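Activating signal cointegrator 1 complex subunit 2 (Homo sapiens, PDB 6YXQ) binds polyubiquitin chains and recruits the helicase ASCC3 and the demethylase ALKBH3 to sites of DNA alkylation damage, and also serves in rescue of stalled ribosomes. Local coordinates at the interface of chains B and A. Sequence-based numbering; all coordinates share one arbitrary frame. Chains: chain A, Activating signal cointegrator 1 complex subunit 2; chain B, Activating signal cointegrator 1 complex subunit 3.

Contact 1: the interface of chains B and A. Residues chain B 181-184; chain A 313-314, 317-318, 321.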
# COMPACT_ATOMS: atom_id res chain seq x y z
N ASP B 181 -11.82 14.60 -3.70
CA ASP B 181 -12.35 15.40 -4.79
C ASP B 181 -12.63 16.81 -4.29
O ASP B 181 -13.00 17.03 -3.14
CB ASP B 181 -13.62 14.78 -5.37
CG ASP B 181 -13.31 13.69 -6.37
OD1 ASP B 181 -12.12 13.48 -6.69
OD2 ASP B 181 -14.26 13.03 -6.85
N HIS B 182 -12.42 17.78 -5.18
CA HIS B 182 -12.53 19.17 -4.78
C HIS B 182 -13.98 19.60 -4.82
O HIS B 182 -14.63 19.58 -5.88
CB HIS B 182 -11.65 20.05 -5.66
CG HIS B 182 -10.24 19.57 -5.73
ND1 HIS B 182 -9.45 19.75 -6.83
CD2 HIS B 182 -9.49 18.89 -4.83
CE1 HIS B 182 -8.26 19.22 -6.61
NE2 HIS B 182 -8.26 18.69 -5.40
N PHE B 183 -14.51 19.93 -3.65
CA PHE B 183 -15.78 20.58 -3.51
C PHE B 183 -15.51 21.89 -2.84
O PHE B 183 -14.39 22.35 -2.74
CB PHE B 183 -16.77 19.76 -2.71
CG PHE B 183 -16.96 18.42 -3.27
CD1 PHE B 183 -16.13 17.40 -2.87
CD2 PHE B 183 -17.97 18.17 -4.17
CE1 PHE B 183 -16.28 16.16 -3.37
CE2 PHE B 183 -18.14 16.92 -4.68
CZ PHE B 183 -17.29 15.91 -4.28
N ASP B 184 -16.55 22.50 -2.36
CA ASP B 184 -16.45 23.90 -2.00
C ASP B 184 -16.95 24.18 -0.62
O ASP B 184 -17.88 23.54 -0.12
CB ASP B 184 -17.24 24.84 -2.88
CG ASP B 184 -16.83 24.72 -4.36
OD1 ASP B 184 -16.22 23.76 -4.77
OD2 ASP B 184 -17.17 25.60 -5.05
N TRP A 313 -16.16 19.45 5.82
CA TRP A 313 -17.13 19.63 4.75
C TRP A 313 -16.62 19.03 3.44
O TRP A 313 -17.37 18.36 2.72
CB TRP A 313 -17.42 21.12 4.56
CG TRP A 313 -18.40 21.37 3.49
CD1 TRP A 313 -18.13 21.73 2.20
CD2 TRP A 313 -19.82 21.26 3.59
NE1 TRP A 313 -19.30 21.86 1.49
CE2 TRP A 313 -20.35 21.58 2.32
CE3 TRP A 313 -20.70 20.94 4.63
CZ2 TRP A 313 -21.72 21.58 2.07
CZ3 TRP A 313 -22.06 20.94 4.37
CH2 TRP A 313 -22.55 21.26 3.11
N GLN A 314 -15.35 19.29 3.12
CA GLN A 314 -14.75 18.68 1.93
C GLN A 314 -14.86 17.17 1.98
O GLN A 314 -15.26 16.52 1.01
CB GLN A 314 -13.29 19.11 1.80
CG GLN A 314 -13.10 20.58 1.49
CD GLN A 314 -13.55 20.93 0.10
OE1 GLN A 314 -13.21 20.25 -0.87
NE2 GLN A 314 -14.33 22.00 -0.02
N SER A 317 -18.57 15.93 1.53
CA SER A 317 -19.00 15.98 0.13
C SER A 317 -18.31 14.90 -0.70
O SER A 317 -18.95 14.25 -1.54
CB SER A 317 -18.75 17.37 -0.44
OG SER A 317 -19.09 18.36 0.51
N HIS A 318 -17.02 14.69 -0.46
CA HIS A 318 -16.31 13.60 -1.11
C HIS A 318 -16.97 12.25 -0.80
O HIS A 318 -17.13 11.41 -1.70
CB HIS A 318 -14.85 13.62 -0.67
CG HIS A 318 -14.06 12.43 -1.10
ND1 HIS A 318 -13.38 12.37 -2.30
CD2 HIS A 318 -13.81 11.25 -0.48
CE1 HIS A 318 -12.77 11.21 -2.41
NE2 HIS A 318 -13.01 10.51 -1.31
N LYS A 321 -20.27 11.87 -2.76
CA LYS A 321 -19.99 11.58 -4.16
C LYS A 321 -19.56 10.13 -4.34
O LYS A 321 -20.05 9.43 -5.24
CB LYS A 321 -18.92 12.54 -4.69
CG LYS A 321 -18.65 12.39 -6.17
CD LYS A 321 -17.55 13.35 -6.62
CE LYS A 321 -17.22 13.18 -8.10
NZ LYS A 321 -16.00 13.95 -8.49

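Contact 2: the interface of chains B and A. Residues chain B 174, 176-178; chain A 103-105, 124, 170-171, 175.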
# COMPACT_ATOMS: atom_id res chain seq x y z
N SER B 174 3.11 4.57 -11.33
CA SER B 174 2.61 5.90 -11.02
C SER B 174 2.52 6.07 -9.52
O SER B 174 2.13 5.15 -8.80
CB SER B 174 1.23 6.13 -11.66
OG SER B 174 0.73 7.41 -11.32
N ASP B 176 0.64 8.52 -8.34
CA ASP B 176 -0.63 9.21 -8.15
C ASP B 176 -1.55 8.36 -7.27
O ASP B 176 -1.86 7.22 -7.61
CB ASP B 176 -1.28 9.49 -9.50
CG ASP B 176 -2.02 10.81 -9.52
OD1 ASP B 176 -2.09 11.46 -8.46
OD2 ASP B 176 -2.53 11.18 -10.60
N MET B 177 -1.97 8.92 -6.14
CA MET B 177 -2.83 8.22 -5.20
C MET B 177 -4.19 8.90 -5.12
O MET B 177 -4.31 10.10 -5.39
CB MET B 177 -2.19 8.17 -3.80
CG MET B 177 -0.90 7.39 -3.76
SD MET B 177 -0.08 7.52 -2.16
CE MET B 177 -1.17 6.54 -1.13
N HIS B 178 -5.21 8.13 -4.76
CA HIS B 178 -6.55 8.67 -4.65
C HIS B 178 -6.59 9.78 -3.60
O HIS B 178 -6.13 9.60 -2.47
CB HIS B 178 -7.55 7.57 -4.29
CG HIS B 178 -7.98 6.74 -5.46
ND1 HIS B 178 -8.42 7.29 -6.64
CD2 HIS B 178 -8.02 5.40 -5.63
CE1 HIS B 178 -8.72 6.32 -7.49
NE2 HIS B 178 -8.49 5.16 -6.90
N PRO A 103 0.09 6.10 5.30
CA PRO A 103 -0.87 7.20 5.12
C PRO A 103 -1.40 7.25 3.70
O PRO A 103 -0.65 7.13 2.73
CB PRO A 103 -0.05 8.45 5.47
CG PRO A 103 1.38 8.03 5.30
CD PRO A 103 1.41 6.59 5.71
N ARG A 104 -2.72 7.41 3.59
CA ARG A 104 -3.36 7.66 2.31
C ARG A 104 -3.27 9.15 1.97
O ARG A 104 -3.17 10.01 2.85
CB ARG A 104 -4.83 7.22 2.34
CG ARG A 104 -5.05 5.71 2.33
CD ARG A 104 -4.95 5.13 3.73
NE ARG A 104 -5.40 3.75 3.80
CZ ARG A 104 -4.61 2.71 4.07
NH1 ARG A 104 -3.32 2.89 4.31
NH2 ARG A 104 -5.12 1.49 4.12
N LYS A 105 -3.29 9.44 0.67
CA LYS A 105 -3.15 10.83 0.25
C LYS A 105 -4.29 11.68 0.80
O LYS A 105 -4.05 12.78 1.31
CB LYS A 105 -3.09 10.93 -1.28
CG LYS A 105 -2.81 12.36 -1.77
CD LYS A 105 -2.10 12.39 -3.12
CE LYS A 105 -0.64 11.96 -2.99
NZ LYS A 105 0.10 12.03 -4.30
N HIS A 124 6.58 2.72 -1.36
CA HIS A 124 5.38 2.61 -2.19
C HIS A 124 5.65 1.77 -3.43
O HIS A 124 4.96 0.77 -3.70
CB HIS A 124 4.90 4.02 -2.55
CG HIS A 124 3.55 4.08 -3.19
ND1 HIS A 124 3.38 4.20 -4.55
CD2 HIS A 124 2.31 4.07 -2.65
CE1 HIS A 124 2.09 4.25 -4.83
NE2 HIS A 124 1.42 4.18 -3.69
N VAL A 170 -7.12 1.16 -2.96
CA VAL A 170 -7.16 2.57 -2.61
C VAL A 170 -5.76 3.17 -2.66
O VAL A 170 -5.60 4.38 -2.89
CB VAL A 170 -7.81 2.79 -1.23
CG1 VAL A 170 -6.98 2.18 -0.13
CG2 VAL A 170 -8.02 4.27 -0.96
N LEU A 171 -4.72 2.35 -2.48
CA LEU A 171 -3.37 2.88 -2.45
C LEU A 171 -2.78 3.05 -3.85
O LEU A 171 -2.10 4.05 -4.12
CB LEU A 171 -2.47 1.97 -1.61
CG LEU A 171 -2.65 2.06 -0.09
CD1 LEU A 171 -1.80 1.00 0.60
CD2 LEU A 171 -2.35 3.44 0.49
N GLY A 175 -3.18 5.75 -10.15
CA GLY A 175 -2.17 5.76 -11.18
C GLY A 175 -2.05 4.46 -11.95
O GLY A 175 -2.13 4.45 -13.18
O HOH W 1 -4.58 7.55 -0.92

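Contact 1: the interface of chains B and A
B:Phe183, in an extended stretch near the C-terminal end of the ASCC3 segment, lies against helix 306-340 in the N-terminal helical part of ASCC2, within the direct interface of this DNA repair complex. The helix offers residues at spacings of three and four, so that one helix surface lines B:Asp181 and B:Phe183. Apolar packing centres on the phenyl ring. A:Ser317 CB sits over one face, 3.7 Å from the ring centroid and displaced toward the rim, a CH-pi contact. At the far end of the ring, CE1 rests on A:His318 CA and CZ touches A:Lys321 CD at 3.5 Å, the lysine chain passing the ring obliquely. The ring reaches the helix because CG stands beside the backbone N of B:Phe183 (chi1 -55°).

Among the hydrogen bonds, A:Gln314 OE1 accepts from B:Phe183 N at 3.1 Å, the donor tilted slightly from the carbonyl plane. The bond from A:Gln314 NE2 to B:Phe183 O, 2.7 Å, is poorly directed, coming from well above the carbonyl plane. OE1 also lies 3.0 Å from B:Phe183 O, which makes the detail of this amide doubtful. A:His318 ND1 accepts from B:Asp181 N at 3.1 Å, nearly straight at the hydrogen (173°), although the donor is tilted from the imidazole plane. Within the helix, A:Ser317 OG donates to A:Trp313 O at 2.8 Å, leaving CB toward the phenyl face.

Charge pairing is supplied by A:Lys321, whose chain runs fully extended beyond CG and crosses the B:Asp181 side chain at about a right angle. The ammonium NZ of A:Lys321 meets the carboxylate OD2 of B:Asp181 at 2.6 Å, from above the carboxylate plane.

Contact 2: the interface of chains B and A
The backbone of B:Asp176 to B:His178 runs extended between the end of ASCC2 helix 162-172 and A:Lys105, touching A:Gly175 through a weak hydrogen bond from A:Gly175 N to B:Asp176 O. A water bridges the main chains farther along, 3.0 Å from B:His178 O and 2.8 Å from A:Lys105 N. This patch is part of the direct interface through which the N-terminal ASCC3 region binds ASCC2.

B:Met177 is the main side chain of the contact, entering a pocket formed by A:Pro103, A:Lys105, A:His124 and A:Leu171. Its CG, beside the backbone N (chi1 -64°), passes A:Leu171 O, and the bend at chi3 (71°) carries the terminal methyl CE to A:Leu171 CD2 at 3.7 Å. The two side chains lie alongside each other and point the same way. The A:His124 side chain slides past B:Met177 in the opposite direction, its NE2 4.0 Å from the methionine SD. A:Lys105 lays the aliphatic start of its chain on the methionine, CB to CB at 3.9 Å. Its ammonium NZ stays 4.7 Å from B:Asp176 OD1, too far for a salt bridge but near enough that the opposite charges may favour this placement.

B:Ser174 shapes the approach from within its own chain: its hydroxyl OG accepts from B:Asp176 N, nearly straight (164° at H), and also lies 3.3 Å from A:Gly175 CA. Exchanging this serine for an alanine would probably deprive B:Asp176 N of its acceptor, remove the oxygen's contact with the glycine and let the turn leading to B:Met177 relax. Against the glycine, which presents no side chain, B:Ser174 CB comes within 3.5 Å of A:Gly175 CA.

Contact 1 and contact 2 lie about 18 Å apart, measured between the centres of their C-alpha atoms. Both use one stretch near the C-terminal end of the ASCC3 fragment, after helix 147-163, and share no residue. On ASCC2, contact 1 falls on helix 306-340, contact 2 on the segment after helix 89-101, helices 114-135 and 162-172 and the loop after the latter. The stretch probably ties together two separate parts of the N-terminal helical part of ASCC2; ubiquitin binding belongs to the whole protein. Both sites lie in the ASCC3 region required for binding ASCC2, and their spread probably steadies this association.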